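Local structure of HpcH/HpaI aldolase (Desulfitobacterium hafniense, 3QZ6) at residues A[38-52]-A[66-80]. The protein belongs to the HpcH/HpaI aldolase family, whose members fold as a closed parallel beta/alpha (TIM) barrel. Numbering follows the deposited sequence.
Sequences LDYFIVDCEHAAYTF and GVSVLVRIPQVDRAH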
ATOM      1  N   LEU A  38       8.258 -11.759   5.045  1.00 24.76           N
ATOM      2  CA  LEU A  38       9.394 -11.273   4.247  1.00 20.10           C
ATOM      3  C   LEU A  38      10.650 -11.144   5.102  1.00 21.15           C
ATOM      4  O   LEU A  38      10.574 -10.772   6.266  1.00 22.83           O
ATOM      5  CB  LEU A  38       9.065  -9.930   3.585  1.00 19.77           C
ATOM      6  CG  LEU A  38       8.060 -10.011   2.428  1.00 23.33           C
ATOM      7  CD1 LEU A  38       7.586  -8.632   1.995  1.00 23.80           C
ATOM      8  CD2 LEU A  38       8.668 -10.759   1.257  1.00 27.58           C
ATOM      9  N   ASP A  39      11.801 -11.473   4.527  1.00 19.12           N
ATOM     10  CA  ASP A  39      13.079 -11.265   5.203  1.00 21.12           C
ATOM     11  C   ASP A  39      13.624  -9.849   5.011  1.00 23.62           C
ATOM     12  O   ASP A  39      14.336  -9.332   5.866  1.00 21.02           O
ATOM     13  CB  ASP A  39      14.108 -12.262   4.677  1.00 20.08           C
ATOM     14  CG  ASP A  39      13.738 -13.678   5.009  1.00 24.53           C
ATOM     15  OD1 ASP A  39      13.863 -14.037   6.192  1.00 25.89           O
ATOM     16  OD2 ASP A  39      13.282 -14.405   4.102  1.00 22.07           O
ATOM     17  N   TYR A  40      13.316  -9.243   3.867  1.00 18.31           N
ATOM     18  CA  TYR A  40      13.873  -7.936   3.536  1.00 18.41           C
ATOM     19  C   TYR A  40      12.983  -7.229   2.522  1.00 20.15           C
ATOM     20  O   TYR A  40      12.050  -7.817   1.978  1.00 18.46           O
ATOM     21  CB  TYR A  40      15.297  -8.080   2.968  1.00 15.85           C
ATOM     22  CG  TYR A  40      15.347  -8.695   1.577  1.00 19.50           C
ATOM     23  CD1 TYR A  40      15.430  -7.894   0.435  1.00 19.28           C
ATOM     24  CD2 TYR A  40      15.306 -10.078   1.405  1.00 21.36           C
ATOM     25  CE1 TYR A  40      15.464  -8.452  -0.835  1.00 18.33           C
ATOM     26  CE2 TYR A  40      15.338 -10.640   0.145  1.00 19.83           C
ATOM     27  CZ  TYR A  40      15.421  -9.826  -0.972  1.00 22.54           C
ATOM     28  OH  TYR A  40      15.459 -10.394  -2.224  1.00 24.43           O
ATOM     29  N   PHE A  41      13.250  -5.951   2.291  1.00 18.58           N
ATOM     30  CA  PHE A  41      12.647  -5.273   1.159  1.00 20.20           C
ATOM     31  C   PHE A  41      13.619  -4.236   0.654  1.00 19.18           C
ATOM     32  O   PHE A  41      14.570  -3.866   1.350  1.00 17.65           O
ATOM     33  CB  PHE A  41      11.285  -4.643   1.513  1.00 15.51           C
ATOM     34  CG  PHE A  41      11.355  -3.608   2.599  1.00 17.19           C
ATOM     35  CD1 PHE A  41      11.585  -2.273   2.291  1.00 16.06           C
ATOM     36  CD2 PHE A  41      11.179  -3.971   3.929  1.00 21.53           C
ATOM     37  CE1 PHE A  41      11.635  -1.314   3.291  1.00 14.52           C
ATOM     38  CE2 PHE A  41      11.230  -3.029   4.939  1.00 20.47           C
ATOM     39  CZ  PHE A  41      11.445  -1.694   4.629  1.00 16.81           C
ATOM     40  N   ILE A  42      13.397  -3.778  -0.570  1.00 13.65           N
ATOM     41  CA  ILE A  42      14.347  -2.879  -1.194  1.00 17.08           C
ATOM     42  C   ILE A  42      13.655  -1.576  -1.510  1.00 19.77           C
ATOM     43  O   ILE A  42      12.685  -1.550  -2.263  1.00 16.35           O
ATOM     44  CB  ILE A  42      14.929  -3.476  -2.486  1.00 18.23           C
ATOM     45  CG1 ILE A  42      15.454  -4.897  -2.228  1.00 19.89           C
ATOM     46  CG2 ILE A  42      16.021  -2.556  -3.054  1.00 17.15           C
ATOM     47  CD1 ILE A  42      16.333  -5.436  -3.354  1.00 21.10           C
ATOM     48  N   VAL A  43      14.143  -0.496  -0.916  1.00 17.63           N
ATOM     49  CA  VAL A  43      13.571   0.813  -1.177  1.00 16.68           C
ATOM     50  C   VAL A  43      14.094   1.300  -2.525  1.00 17.07           C
ATOM     51  O   VAL A  43      15.306   1.328  -2.747  1.00 18.42           O
ATOM     52  CB  VAL A  43      13.941   1.822  -0.073  1.00 17.46           C
ATOM     53  CG1 VAL A  43      13.339   3.199  -0.389  1.00 15.75           C
ATOM     54  CG2 VAL A  43      13.446   1.306   1.299  1.00 15.14           C
ATOM     55  N   ASP A  44      13.189   1.676  -3.423  1.00 16.78           N
ATOM     56  CA  ASP A  44      13.598   2.109  -4.759  1.00 14.85           C
ATOM     57  C   ASP A  44      13.930   3.603  -4.813  1.00 21.21           C
ATOM     58  O   ASP A  44      13.059   4.418  -5.095  1.00 19.97           O
ATOM     59  CB  ASP A  44      12.508   1.799  -5.778  1.00 17.98           C
ATOM     60  CG  ASP A  44      13.049   1.750  -7.207  1.00 28.08           C
ATOM     61  OD1 ASP A  44      14.178   2.234  -7.417  1.00 25.71           O
ATOM     62  OD2 ASP A  44      12.352   1.233  -8.106  1.00 21.66           O
ATOM     63  N   CYS A  45      15.183   3.966  -4.544  1.00 18.93           N
ATOM     64  CA  CYS A  45      15.590   5.365  -4.651  1.00 16.26           C
ATOM     65  C   CYS A  45      16.083   5.701  -6.049  1.00 18.46           C
ATOM     66  O   CYS A  45      16.465   6.835  -6.327  1.00 26.95           O
ATOM     67  CB  CYS A  45      16.693   5.718  -3.641  1.00 17.51           C
ATOM     68  SG  CYS A  45      16.094   5.938  -1.959  1.00 22.28           S
ATOM     69  N   GLU A  46      16.107   4.714  -6.924  1.00 14.39           N
ATOM     70  CA  GLU A  46      16.460   4.981  -8.312  1.00 16.32           C
ATOM     71  C   GLU A  46      15.264   5.536  -9.078  1.00 21.61           C
ATOM     72  O   GLU A  46      15.395   6.482  -9.855  1.00 19.51           O
ATOM     73  CB  GLU A  46      16.978   3.712  -8.996  1.00 19.88           C
ATOM     74  CG  GLU A  46      17.322   3.919 -10.465  1.00 21.68           C
ATOM     75  CD  GLU A  46      17.880   2.667 -11.112  1.00 28.85           C
ATOM     76  OE1 GLU A  46      17.549   1.555 -10.641  1.00 28.63           O
ATOM     77  OE2 GLU A  46      18.657   2.796 -12.080  1.00 24.76           O
ATOM     78  N   HIS A  47      14.093   4.952  -8.852  1.00 18.39           N
ATOM     79  CA  HIS A  47      12.919   5.304  -9.644  1.00 16.62           C
ATOM     80  C   HIS A  47      11.776   5.918  -8.825  1.00 17.14           C
ATOM     81  O   HIS A  47      10.643   6.036  -9.322  1.00 18.18           O
ATOM     82  CB  HIS A  47      12.370   4.060 -10.360  1.00 18.44           C
ATOM     83  CG  HIS A  47      13.327   3.429 -11.325  1.00 23.49           C
ATOM     84  ND1 HIS A  47      13.868   4.113 -12.396  1.00 20.31           N
ATOM     85  CD2 HIS A  47      13.805   2.163 -11.407  1.00 28.44           C
ATOM     86  CE1 HIS A  47      14.652   3.299 -13.083  1.00 26.54           C
ATOM     87  NE2 HIS A  47      14.630   2.110 -12.507  1.00 22.39           N
ATOM     88  N   ALA A  48      12.046   6.283  -7.574  1.00 16.32           N
ATOM     89  CA  ALA A  48      11.000   6.867  -6.730  1.00 19.59           C
ATOM     90  C   ALA A  48      11.545   7.949  -5.815  1.00 17.18           C
ATOM     91  O   ALA A  48      12.743   8.224  -5.815  1.00 17.82           O
ATOM     92  CB  ALA A  48      10.266   5.790  -5.927  1.00 14.13           C
ATOM     93  N   ALA A  49      10.664   8.560  -5.026  1.00 12.10           N
ATOM     94  CA  ALA A  49      11.003   9.823  -4.380  1.00 15.06           C
ATOM     95  C   ALA A  49      11.475   9.712  -2.934  1.00 19.01           C
ATOM     96  O   ALA A  49      11.549  10.721  -2.255  1.00 18.76           O
ATOM     97  CB  ALA A  49       9.796  10.777  -4.448  1.00 14.06           C
ATOM     98  N   TYR A  50      11.786   8.514  -2.444  1.00 12.54           N
ATOM     99  CA  TYR A  50      12.050   8.362  -1.002  1.00 14.86           C
ATOM    100  C   TYR A  50      13.137   9.308  -0.485  1.00 18.41           C
ATOM    101  O   TYR A  50      14.182   9.429  -1.101  1.00 17.77           O
ATOM    102  CB  TYR A  50      12.439   6.921  -0.676  1.00 17.01           C
ATOM    103  CG  TYR A  50      11.273   5.978  -0.796  1.00 15.00           C
ATOM    104  CD1 TYR A  50      10.411   5.769   0.275  1.00 14.77           C
ATOM    105  CD2 TYR A  50      11.023   5.308  -1.991  1.00 15.26           C
ATOM    106  CE1 TYR A  50       9.335   4.910   0.157  1.00 15.83           C
ATOM    107  CE2 TYR A  50       9.951   4.445  -2.112  1.00 15.91           C
ATOM    108  CZ  TYR A  50       9.114   4.255  -1.044  1.00 16.15           C
ATOM    109  OH  TYR A  50       8.039   3.409  -1.173  1.00 15.00           O
ATOM    110  N   THR A  51      12.896   9.968   0.644  1.00 14.83           N
ATOM    111  CA  THR A  51      13.938  10.793   1.265  1.00 13.41           C
ATOM    112  C   THR A  51      14.732   9.972   2.278  1.00 18.47           C
ATOM    113  O   THR A  51      14.309   8.885   2.683  1.00 16.10           O
ATOM    114  CB  THR A  51      13.326  11.965   2.013  1.00 19.65           C
ATOM    115  OG1 THR A  51      12.608  11.454   3.149  1.00 17.50           O
ATOM    116  CG2 THR A  51      12.377  12.755   1.101  1.00 17.42           C
ATOM    117  N   PHE A  52      15.879  10.477   2.710  1.00 14.55           N
ATOM    118  CA  PHE A  52      16.635   9.725   3.693  1.00 15.40           C
ATOM    119  C   PHE A  52      15.919   9.671   5.052  1.00 11.72           C
ATOM    120  O   PHE A  52      16.088   8.699   5.794  1.00 17.15           O
ATOM    121  CB  PHE A  52      18.075  10.248   3.820  1.00 19.50           C
ATOM    122  CG  PHE A  52      18.938   9.898   2.634  1.00 33.02           C
ATOM    123  CD1 PHE A  52      18.359   9.352   1.483  1.00 35.56           C
ATOM    124  CD2 PHE A  52      20.307  10.085   2.660  1.00 33.59           C
ATOM    125  CE1 PHE A  52      19.129   9.019   0.378  1.00 33.64           C
ATOM    126  CE2 PHE A  52      21.094   9.757   1.549  1.00 24.26           C
ATOM    127  CZ  PHE A  52      20.504   9.221   0.414  1.00 32.08           C
ATOM    128  N   GLY A  66      13.087  -7.408  12.895  1.00 23.09           N
ATOM    129  CA  GLY A  66      13.841  -8.482  12.280  1.00 25.06           C
ATOM    130  C   GLY A  66      13.761  -8.486  10.761  1.00 26.80           C
ATOM    131  O   GLY A  66      13.924  -9.519  10.129  1.00 25.22           O
ATOM    132  N   VAL A  67      13.513  -7.325  10.170  1.00 19.29           N
ATOM    133  CA  VAL A  67      13.436  -7.212   8.715  1.00 17.33           C
ATOM    134  C   VAL A  67      14.617  -6.357   8.243  1.00 20.30           C
ATOM    135  O   VAL A  67      14.954  -5.348   8.874  1.00 18.39           O
ATOM    136  CB  VAL A  67      12.090  -6.567   8.286  1.00 19.90           C
ATOM    137  CG1 VAL A  67      12.005  -6.414   6.773  1.00 16.82           C
ATOM    138  CG2 VAL A  67      10.916  -7.404   8.803  1.00 19.33           C
ATOM    139  N   SER A  68      15.263  -6.771   7.155  1.00 21.31           N
ATOM    140  CA  SER A  68      16.407  -6.032   6.641  1.00 17.06           C
ATOM    141  C   SER A  68      15.968  -5.044   5.564  1.00 17.40           C
ATOM    142  O   SER A  68      15.154  -5.375   4.708  1.00 17.63           O
ATOM    143  CB  SER A  68      17.435  -6.998   6.042  1.00 14.43           C
ATOM    144  OG  SER A  68      17.888  -7.936   7.001  1.00 18.81           O
ATOM    145  N   VAL A  69      16.527  -3.840   5.591  1.00 17.39           N
ATOM    146  CA  VAL A  69      16.184  -2.831   4.597  1.00 18.86           C
ATOM    147  C   VAL A  69      17.367  -2.640   3.659  1.00 19.87           C
ATOM    148  O   VAL A  69      18.460  -2.302   4.106  1.00 16.16           O
ATOM    149  CB  VAL A  69      15.847  -1.481   5.265  1.00 17.11           C
ATOM    150  CG1 VAL A  69      15.470  -0.429   4.218  1.00 16.89           C
ATOM    151  CG2 VAL A  69      14.709  -1.653   6.306  1.00 15.13           C
ATOM    152  N   LEU A  70      17.167  -2.887   2.365  1.00 20.08           N
ATOM    153  CA  LEU A  70      18.199  -2.571   1.377  1.00 17.81           C
ATOM    154  C   LEU A  70      17.719  -1.363   0.597  1.00 15.69           C
ATOM    155  O   LEU A  70      16.528  -1.081   0.576  1.00 14.94           O
ATOM    156  CB  LEU A  70      18.427  -3.738   0.416  1.00 15.28           C
ATOM    157  CG  LEU A  70      18.783  -5.087   1.054  1.00 21.11           C
ATOM    158  CD1 LEU A  70      18.960  -6.140  -0.036  1.00 21.12           C
ATOM    159  CD2 LEU A  70      20.056  -4.975   1.904  1.00 18.16           C
ATOM    160  N   VAL A  71      18.636  -0.657  -0.050  1.00 17.79           N
ATOM    161  CA  VAL A  71      18.249   0.478  -0.874  1.00 17.46           C
ATOM    162  C   VAL A  71      18.849   0.356  -2.274  1.00 18.22           C
ATOM    163  O   VAL A  71      20.022   0.036  -2.430  1.00 17.34           O
ATOM    164  CB  VAL A  71      18.695   1.809  -0.254  1.00 18.90           C
ATOM    165  CG1 VAL A  71      18.146   2.990  -1.081  1.00 14.75           C
ATOM    166  CG2 VAL A  71      18.221   1.916   1.206  1.00 16.41           C
ATOM    167  N   ARG A  72      18.029   0.610  -3.289  1.00 16.17           N
ATOM    168  CA  ARG A  72      18.509   0.690  -4.661  1.00 17.97           C
ATOM    169  C   ARG A  72      18.835   2.160  -4.903  1.00 19.67           C
ATOM    170  O   ARG A  72      17.938   2.999  -4.968  1.00 19.24           O
ATOM    171  CB  ARG A  72      17.411   0.220  -5.613  1.00 20.09           C
ATOM    172  CG  ARG A  72      17.723   0.335  -7.102  1.00 27.63           C
ATOM    173  CD  ARG A  72      16.400   0.300  -7.876  1.00 35.52           C
ATOM    174  NE  ARG A  72      16.375  -0.766  -8.853  1.00 40.47           N
ATOM    175  CZ  ARG A  72      15.275  -1.271  -9.398  1.00 44.64           C
ATOM    176  NH1 ARG A  72      14.077  -0.818  -9.059  1.00 36.91           N
ATOM    177  NH2 ARG A  72      15.378  -2.247 -10.287  1.00 52.84           N
ATOM    178  N   ILE A  73      20.118   2.481  -4.998  1.00 17.85           N
ATOM    179  CA  ILE A  73      20.534   3.872  -5.099  1.00 17.70           C
ATOM    180  C   ILE A  73      20.752   4.261  -6.554  1.00 20.33           C
ATOM    181  O   ILE A  73      21.097   3.427  -7.372  1.00 20.94           O
ATOM    182  CB  ILE A  73      21.793   4.129  -4.269  1.00 19.88           C
ATOM    183  CG1 ILE A  73      22.922   3.172  -4.685  1.00 14.16           C
ATOM    184  CG2 ILE A  73      21.455   4.003  -2.768  1.00 17.88           C
ATOM    185  CD1 ILE A  73      24.197   3.335  -3.843  1.00 21.50           C
ATOM    186  N   PRO A  74      20.528   5.535  -6.886  1.00 18.77           N
ATOM    187  CA  PRO A  74      20.616   5.965  -8.292  1.00 20.13           C
ATOM    188  C   PRO A  74      22.048   6.099  -8.819  1.00 21.16           C
ATOM    189  O   PRO A  74      22.276   6.048 -10.025  1.00 20.87           O
ATOM    190  CB  PRO A  74      19.936   7.334  -8.271  1.00 18.44           C
ATOM    191  CG  PRO A  74      20.168   7.842  -6.858  1.00 16.64           C
ATOM    192  CD  PRO A  74      20.081   6.616  -5.987  1.00 16.55           C
ATOM    193  N   GLN A  75      23.003   6.304  -7.927  1.00 17.12           N
ATOM    194  CA  GLN A  75      24.397   6.434  -8.339  1.00 21.59           C
ATOM    195  C   GLN A  75      25.249   6.116  -7.129  1.00 23.47           C
ATOM    196  O   GLN A  75      24.785   6.208  -5.993  1.00 21.58           O
ATOM    197  CB  GLN A  75      24.711   7.850  -8.849  1.00 24.05           C
ATOM    198  CG  GLN A  75      24.736   8.910  -7.750  1.00 21.31           C
ATOM    199  CD  GLN A  75      24.588  10.325  -8.276  1.00 22.79           C
ATOM    200  OE1 GLN A  75      24.142  10.533  -9.399  1.00 18.45           O
ATOM    201  NE2 GLN A  75      24.943  11.311  -7.451  1.00 23.98           N
ATOM    202  N   VAL A  76      26.487   5.720  -7.372  1.00 19.17           N
ATOM    203  CA  VAL A  76      27.387   5.360  -6.292  1.00 19.87           C
ATOM    204  C   VAL A  76      28.219   6.567  -5.879  1.00 21.95           C
ATOM    205  O   VAL A  76      29.119   6.980  -6.595  1.00 27.90           O
ATOM    206  CB  VAL A  76      28.304   4.211  -6.726  1.00 22.44           C
ATOM    207  CG1 VAL A  76      29.322   3.891  -5.637  1.00 27.75           C
ATOM    208  CG2 VAL A  76      27.461   2.986  -7.060  1.00 18.03           C
ATOM    209  N   ASP A  77      27.883   7.168  -4.747  1.00 19.20           N
ATOM    210  CA  ASP A  77      28.739   8.203  -4.175  1.00 20.33           C
ATOM    211  C   ASP A  77      28.656   8.156  -2.660  1.00 20.46           C
ATOM    212  O   ASP A  77      27.866   7.400  -2.099  1.00 17.74           O
ATOM    213  CB  ASP A  77      28.444   9.613  -4.737  1.00 20.33           C
ATOM    214  CG  ASP A  77      27.042  10.110  -4.405  1.00 26.96           C
ATOM    215  OD1 ASP A  77      26.383   9.493  -3.527  1.00 22.39           O
ATOM    216  OD2 ASP A  77      26.607  11.129  -5.022  1.00 19.21           O
ATOM    217  N   ARG A  78      29.480   8.966  -2.008  1.00 17.13           N
ATOM    218  CA  ARG A  78      29.592   8.938  -0.559  1.00 21.81           C
ATOM    219  C   ARG A  78      28.290   9.378   0.088  1.00 23.31           C
ATOM    220  O   ARG A  78      27.862   8.796   1.095  1.00 20.69           O
ATOM    221  CB  ARG A  78      30.756   9.825  -0.095  1.00 20.53           C
ATOM    222  CG  ARG A  78      31.156   9.594   1.357  1.00 19.94           C
ATOM    223  CD  ARG A  78      32.521  10.221   1.657  1.00 23.41           C
ATOM    224  NE  ARG A  78      32.990   9.786   2.966  1.00 22.42           N
ATOM    225  CZ  ARG A  78      32.639  10.360   4.109  1.00 24.68           C
ATOM    226  NH1 ARG A  78      31.827  11.415   4.110  1.00 22.88           N
ATOM    227  NH2 ARG A  78      33.115   9.890   5.252  1.00 25.77           N
ATOM    228  N   ALA A  79      27.650  10.393  -0.497  1.00 17.97           N
ATOM    229  CA  ALA A  79      26.380  10.894   0.037  1.00 18.56           C
ATOM    230  C   ALA A  79      25.361   9.761   0.187  1.00 24.50           C
ATOM    231  O   ALA A  79      24.682   9.661   1.210  1.00 26.41           O
ATOM    232  CB  ALA A  79      25.817  12.004  -0.842  1.00 15.46           C
ATOM    233  N   HIS A  80      25.251   8.896  -0.821  1.00 16.43           N
ATOM    234  CA  HIS A  80      24.291   7.790  -0.714  1.00 17.16           C
ATOM    235  C   HIS A  80      24.798   6.683   0.196  1.00 23.30           C
ATOM    236  O   HIS A  80      24.104   6.254   1.116  1.00 19.40           O
ATOM    237  CB  HIS A  80      23.944   7.220  -2.087  1.00 12.11           C
ATOM    238  CG  HIS A  80      23.094   8.143  -2.903  1.00 19.55           C
ATOM    239  ND1 HIS A  80      23.621   9.173  -3.654  1.00 23.35           N
ATOM    240  CD2 HIS A  80      21.747   8.227  -3.039  1.00 23.08           C
ATOM    241  CE1 HIS A  80      22.639   9.829  -4.248  1.00 26.02           C
ATOM    242  NE2 HIS A  80      21.493   9.279  -3.889  1.00 20.26           N
TER
HETATM  243  O   HOH W   1      12.333 -11.328   8.663  1.00 45.07           O
HETATM  244  O   HOH W   2      16.617 -10.462   6.777  1.00 26.82           O
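Arg72 bridges the carboxylates of Asp44 and Glu46 at the C-terminal end of a parallel strand pair, and each meets it differently. Asp44 OD2 meets Arg72 NH1 at 2.8 Å, near the guanidinium plane, in a salt bridge whose hydrogen bond is bent and weak. Glu46 OE1, 3.2 Å from Arg72 NE, lies well out of that plane, so this second bridge rests on charge alone. A bend at chi3 (-123°) turns the guanidinium out of line with the arginine's extended first part. Asp44 is itself fixed: its OD1 accepts His47 N from above the carboxylate plane (3.1 Å), an Asx motif, and Asn22 also bonds OD2, while Gln149 takes Arg72 NH2.

On the N-terminal side of this network, strands 40-44 and 68-72 form a parallel ladder with hydrogen bonds from Leu70 N to Phe41 O (3.0 Å) and from Arg72 N to Val43 O (2.9 Å). On the Val43 face, Phe41 and Val69 lie side by side, Phe41 CZ touching Val69 CG2 at 3.7 Å. Phe52 turns its edge toward the face of His80 in an offset edge-to-face pair, planes 73° apart; Asp77 OD1 holds His80 through both N and ND1.

The contact closes a beta-alpha-beta unit of the TIM barrel through helix 52-65. Strand 16-21 flanks strand 40-44, strand 91-94 follows 68-72, and Tyr40, Ile42 and Leu70 touch strand 232-237 inside the barrel.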